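Local coordinates for putative thiosulfate sulfurtransferase YNJE (Escherichia coli, PDB 2WLR), which transfers sulfur from thiosulfate to cyanide, giving thiocyanate and sulfite, as a periplasmic monomeric enzyme of the rhodanese family, at residues Q129-H132 with D133-G137; G237-T240 with W241-A244. All blocks are in the same frame, centred on the assembly; numbering follows the deposited sequence.

How the contacts relate
Both contacts are local ones, each within a single short helix of the same rhodanese-like domain, and their centres lie 14 Å apart. Contact 1 (129-132 with 133-137) is on helix 128-135, which follows the first strand of the domain's five-stranded parallel sheet; contact 2 (237-240 with 241-244) is on helix 238-243, after strand 231-234. The helices meet largely through the six-membered ring of Trp241: its CH2 packs 3.7 Å from Gln135 OE1 and 3.8 Å from His132 CB, while its CZ3 comes 4.0 Å from Leu131 CB. The persulfide cysteine, Cys365, belongs to the following rhodanese domain, and both contacts lie away from it.

Contact 1: residues Q129-H132 with D133-G137; sequences QWLH and DLQQG
Gln129 and Asp133, one helical turn apart, meet as amide and carboxylate with their planes turned 50° against each other. Gln129 bends at CG (chi2 65°), which swings its amide forward along the helix, and NE2 donates to Asp133 OD1 at 3.0 Å. The carboxylate oxygen lies practically in the amide plane, yet the amide nitrogen approaches it from above the carboxylate plane. This link runs beside the backbone bond from Asp133 N to Gln129 O, so the two residues are joined twice.

A second pair, His132 and Gln136, makes a CH-pi contact. Gln136 CG sits over one face of the imidazole, 3.9 Å from its centroid and displaced toward the rim, and the Gln136 amide plane is within 8° of the ring plane. At the ring's edge a water lies 2.7 Å from His132 ND1; it is also 2.4 Å from Gln135 OE1, unusually short, so a bridge there is doubtful.

On the buried side, Trp130 and Leu134 lie alongside, pointing the same way, with Trp130 CH2 4.0 Å from Leu134 CD2; Leu131 CD1 lies 4.2 Å from that same CD2, its side chain crossing at a slant. The helix then closes in a Schellman motif at Gly137, whose positive phi turns the chain away while its N bonds to Leu134 O.

The helix packs on the parallel sheet of a rhodanese-like domain: Trp130 and Leu134 rest on Ile207 of strand 205-209, and Leu131 on Val150 of strand 148-154. Trp130 NE1 is held by Thr141 O, while Leu131, His132 and Gln135 pack against Trp241 of helix 238-243.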
loop_
_atom_site.group_PDB
_atom_site.type_symbol
_atom_site.label_atom_id
_atom_site.label_comp_id
_atom_site.label_asym_id
_atom_site.label_seq_id
_atom_site.Cartn_x
_atom_site.Cartn_y
_atom_site.Cartn_z
ATOM N N GLN A 129 2.973 15.939 -4.240
ATOM C CA GLN A 129 2.415 17.218 -4.656
ATOM C C GLN A 129 1.098 17.534 -3.969
ATOM O O GLN A 129 0.820 18.684 -3.607
ATOM C CB GLN A 129 2.266 17.302 -6.172
ATOM C CG GLN A 129 2.021 18.742 -6.633
ATOM C CD GLN A 129 3.204 19.666 -6.356
ATOM O OE1 GLN A 129 4.358 19.311 -6.640
ATOM N NE2 GLN A 129 2.934 20.824 -5.764
ATOM N N TRP A 130 0.276 16.520 -3.753
ATOM C CA TRP A 130 -1.033 16.718 -3.132
ATOM C C TRP A 130 -0.826 17.266 -1.737
ATOM O O TRP A 130 -1.462 18.227 -1.325
ATOM C CB TRP A 130 -1.808 15.394 -3.066
ATOM C CG TRP A 130 -3.150 15.472 -2.386
ATOM C CD1 TRP A 130 -4.347 15.773 -2.983
ATOM C CD2 TRP A 130 -3.444 15.246 -0.998
ATOM N NE1 TRP A 130 -5.355 15.740 -2.065
ATOM C CE2 TRP A 130 -4.836 15.424 -0.832
ATOM C CE3 TRP A 130 -2.671 14.931 0.130
ATOM C CZ2 TRP A 130 -5.454 15.298 0.406
ATOM C CZ3 TRP A 130 -3.297 14.794 1.344
ATOM C CH2 TRP A 130 -4.680 14.976 1.471
ATOM N N LEU A 131 0.085 16.645 -0.999
ATOM C CA LEU A 131 0.319 17.029 0.374
ATOM C C LEU A 131 0.941 18.410 0.425
ATOM O O LEU A 131 0.615 19.200 1.291
ATOM C CB LEU A 131 1.229 16.002 1.021
ATOM C CG LEU A 131 1.501 16.141 2.503
ATOM C CD1 LEU A 131 0.193 16.269 3.276
ATOM C CD2 LEU A 131 2.310 14.922 2.937
ATOM N N HIS A 132 1.857 18.696 -0.485
ATOM C CA HIS A 132 2.436 20.030 -0.523
ATOM C C HIS A 132 1.335 21.067 -0.792
ATOM O O HIS A 132 1.238 22.075 -0.078
ATOM C CB HIS A 132 3.548 20.088 -1.549
ATOM C CG HIS A 132 4.162 21.436 -1.671
ATOM N ND1 HIS A 132 4.877 22.027 -0.653
ATOM C CD2 HIS A 132 4.151 22.318 -2.693
ATOM C CE1 HIS A 132 5.289 23.218 -1.049
ATOM N NE2 HIS A 132 4.849 23.427 -2.277
ATOM N N ASP A 133 0.512 20.829 -1.794
ATOM C CA ASP A 133 -0.585 21.761 -2.104
ATOM C C ASP A 133 -1.512 21.944 -0.906
ATOM O O ASP A 133 -1.908 23.084 -0.605
ATOM C CB ASP A 133 -1.404 21.304 -3.325
ATOM C CG ASP A 133 -0.632 21.378 -4.633
ATOM O OD1 ASP A 133 0.392 22.070 -4.705
ATOM O OD2 ASP A 133 -1.057 20.706 -5.599
ATOM N N LEU A 134 -1.869 20.864 -0.215
ATOM C CA LEU A 134 -2.689 20.956 0.995
ATOM C C LEU A 134 -2.036 21.884 2.007
ATOM O O LEU A 134 -2.666 22.798 2.522
ATOM C CB LEU A 134 -2.883 19.583 1.617
ATOM C CG LEU A 134 -3.697 19.519 2.910
ATOM C CD1 LEU A 134 -5.135 19.804 2.631
ATOM C CD2 LEU A 134 -3.503 18.174 3.606
ATOM N N GLN A 135 -0.753 21.659 2.274
ATOM C CA GLN A 135 -0.016 22.461 3.255
ATOM C C GLN A 135 0.053 23.927 2.891
ATOM O O GLN A 135 0.181 24.806 3.768
ATOM C CB GLN A 135 1.411 21.938 3.394
ATOM C CG GLN A 135 1.519 20.578 4.002
ATOM C CD GLN A 135 2.941 19.992 3.948
ATOM O OE1 GLN A 135 3.798 20.424 3.172
ATOM N NE2 GLN A 135 3.180 18.986 4.774
ATOM N N GLN A 136 -0.019 24.213 1.599
ATOM C CA GLN A 136 0.140 25.567 1.090
ATOM C C GLN A 136 -1.198 26.302 1.015
ATOM O O GLN A 136 -1.257 27.457 0.588
ATOM C CB GLN A 136 0.847 25.534 -0.263
ATOM C CG GLN A 136 2.327 25.214 -0.150
ATOM C CD GLN A 136 3.073 26.285 0.621
ATOM O OE1 GLN A 136 3.534 26.060 1.744
ATOM N NE2 GLN A 136 3.160 27.467 0.041
ATOM N N GLY A 137 -2.258 25.638 1.465
ATOM C CA GLY A 137 -3.601 26.202 1.510
ATOM C C GLY A 137 -4.346 26.183 0.190
ATOM O O GLY A 137 -5.322 26.905 0.023
HETATM O O HOH W 1 5.480 21.675 1.997
#

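Contact 2: residues G237-T240 with W241-A244; sequences GWQT and WSDA
Trp238 leans its indole against both Trp241 and Ser242, the residues three and four places further along the helix. From CB the side chain leaves anti to the backbone N (chi1 164°), which carries the ring along the helix toward these two. At the pyrrole end, NE1 passes 3.8 Å from Ser242 CB, which lies to one side of the ring plane, close to the NE1 rim, and CE2 follows at 4.0 Å. NE1 also donates to a water in the plane of the ring at 3.0 Å, and that water has a long, weak link to Ser242 OG. At the far end CZ3 comes 3.7 Å from Trp241 CD1; the indole planes are 24° apart but slid so far that they barely overlap.

This helix follows strand 231-234 of the rhodanese sheet, and Gly237 precedes its first turn: Gly237 O accepts from both Thr240 N and Thr240 OG1, the hydroxyl at 2.9 Å. Arg211 makes a cation-pi contact with Trp238, while Trp241 NE1 bonds to Pro247 O.

On the exposed flank Gln239 NE2 reaches Asp243 OD1 at 2.7 Å, along a bent path (139° at the hydrogen) from above the carboxylate plane.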
loop_
_atom_site.group_PDB
_atom_site.type_symbol
_atom_site.label_atom_id
_atom_site.label_comp_id
_atom_site.label_asym_id
_atom_site.label_seq_id
_atom_site.Cartn_x
_atom_site.Cartn_y
_atom_site.Cartn_z
ATOM N N GLY A 237 6.082 6.478 0.849
ATOM C CA GLY A 237 6.770 7.063 1.975
ATOM C C GLY A 237 7.626 8.266 1.677
ATOM O O GLY A 237 7.519 8.907 0.656
ATOM N N TRP A 238 8.531 8.527 2.614
ATOM C CA TRP A 238 9.424 9.668 2.561
ATOM C C TRP A 238 10.196 9.797 1.267
ATOM O O TRP A 238 10.398 10.901 0.797
ATOM C CB TRP A 238 10.410 9.568 3.722
ATOM C CG TRP A 238 11.596 10.483 3.543
ATOM C CD1 TRP A 238 12.844 10.110 3.163
ATOM C CD2 TRP A 238 11.617 11.918 3.674
ATOM N NE1 TRP A 238 13.653 11.221 3.051
ATOM C CE2 TRP A 238 12.922 12.339 3.358
ATOM C CE3 TRP A 238 10.649 12.886 3.979
ATOM C CZ2 TRP A 238 13.306 13.690 3.407
ATOM C CZ3 TRP A 238 11.035 14.231 4.030
ATOM C CH2 TRP A 238 12.360 14.605 3.726
ATOM N N GLN A 239 10.657 8.679 0.728
ATOM C CA GLN A 239 11.537 8.764 -0.437
ATOM C C GLN A 239 10.847 9.476 -1.593
ATOM O O GLN A 239 11.504 10.147 -2.390
ATOM C CB GLN A 239 12.031 7.390 -0.859
ATOM C CG GLN A 239 13.249 7.452 -1.803
ATOM C CD GLN A 239 14.390 8.264 -1.232
ATOM O OE1 GLN A 239 14.724 8.147 -0.049
ATOM N NE2 GLN A 239 15.001 9.097 -2.072
ATOM N N THR A 240 9.533 9.325 -1.721
ATOM C CA THR A 240 8.814 10.015 -2.792
ATOM C C THR A 240 8.830 11.548 -2.608
ATOM O O THR A 240 8.862 12.288 -3.593
ATOM C CB THR A 240 7.343 9.531 -2.969
ATOM O OG1 THR A 240 6.521 9.899 -1.849
ATOM C CG2 THR A 240 7.268 8.010 -3.268
ATOM N N TRP A 241 8.736 12.017 -1.376
ATOM C CA TRP A 241 8.886 13.442 -1.073
ATOM C C TRP A 241 10.281 13.938 -1.408
ATOM O O TRP A 241 10.437 14.982 -2.047
ATOM C CB TRP A 241 8.578 13.711 0.400
ATOM C CG TRP A 241 8.517 15.187 0.721
ATOM C CD1 TRP A 241 9.540 15.991 1.091
ATOM C CD2 TRP A 241 7.345 15.997 0.728
ATOM N NE1 TRP A 241 9.099 17.248 1.305
ATOM C CE2 TRP A 241 7.738 17.294 1.118
ATOM C CE3 TRP A 241 5.992 15.762 0.466
ATOM C CZ2 TRP A 241 6.845 18.344 1.193
ATOM C CZ3 TRP A 241 5.123 16.784 0.554
ATOM C CH2 TRP A 241 5.535 18.075 0.936
ATOM N N SER A 242 11.274 13.175 -0.987
ATOM C CA SER A 242 12.683 13.502 -1.231
ATOM C C SER A 242 12.950 13.594 -2.736
ATOM O O SER A 242 13.514 14.594 -3.233
ATOM C CB SER A 242 13.579 12.445 -0.580
ATOM O OG SER A 242 14.964 12.770 -0.722
ATOM N N ASP A 243 12.509 12.576 -3.466
ATOM C CA ASP A 243 12.701 12.531 -4.911
ATOM C C ASP A 243 11.921 13.615 -5.670
ATOM O O ASP A 243 12.324 14.009 -6.768
ATOM C CB ASP A 243 12.370 11.139 -5.437
ATOM C CG ASP A 243 13.401 10.082 -4.998
ATOM O OD1 ASP A 243 14.361 10.426 -4.289
ATOM O OD2 ASP A 243 13.252 8.907 -5.370
ATOM N N ALA A 244 10.832 14.121 -5.099
ATOM C CA ALA A 244 10.070 15.218 -5.709
ATOM C C ALA A 244 10.746 16.574 -5.572
ATOM O O ALA A 244 10.315 17.529 -6.207
ATOM C CB ALA A 244 8.634 15.269 -5.138
HETATM O O HOH W 2 16.506 11.366 2.069
#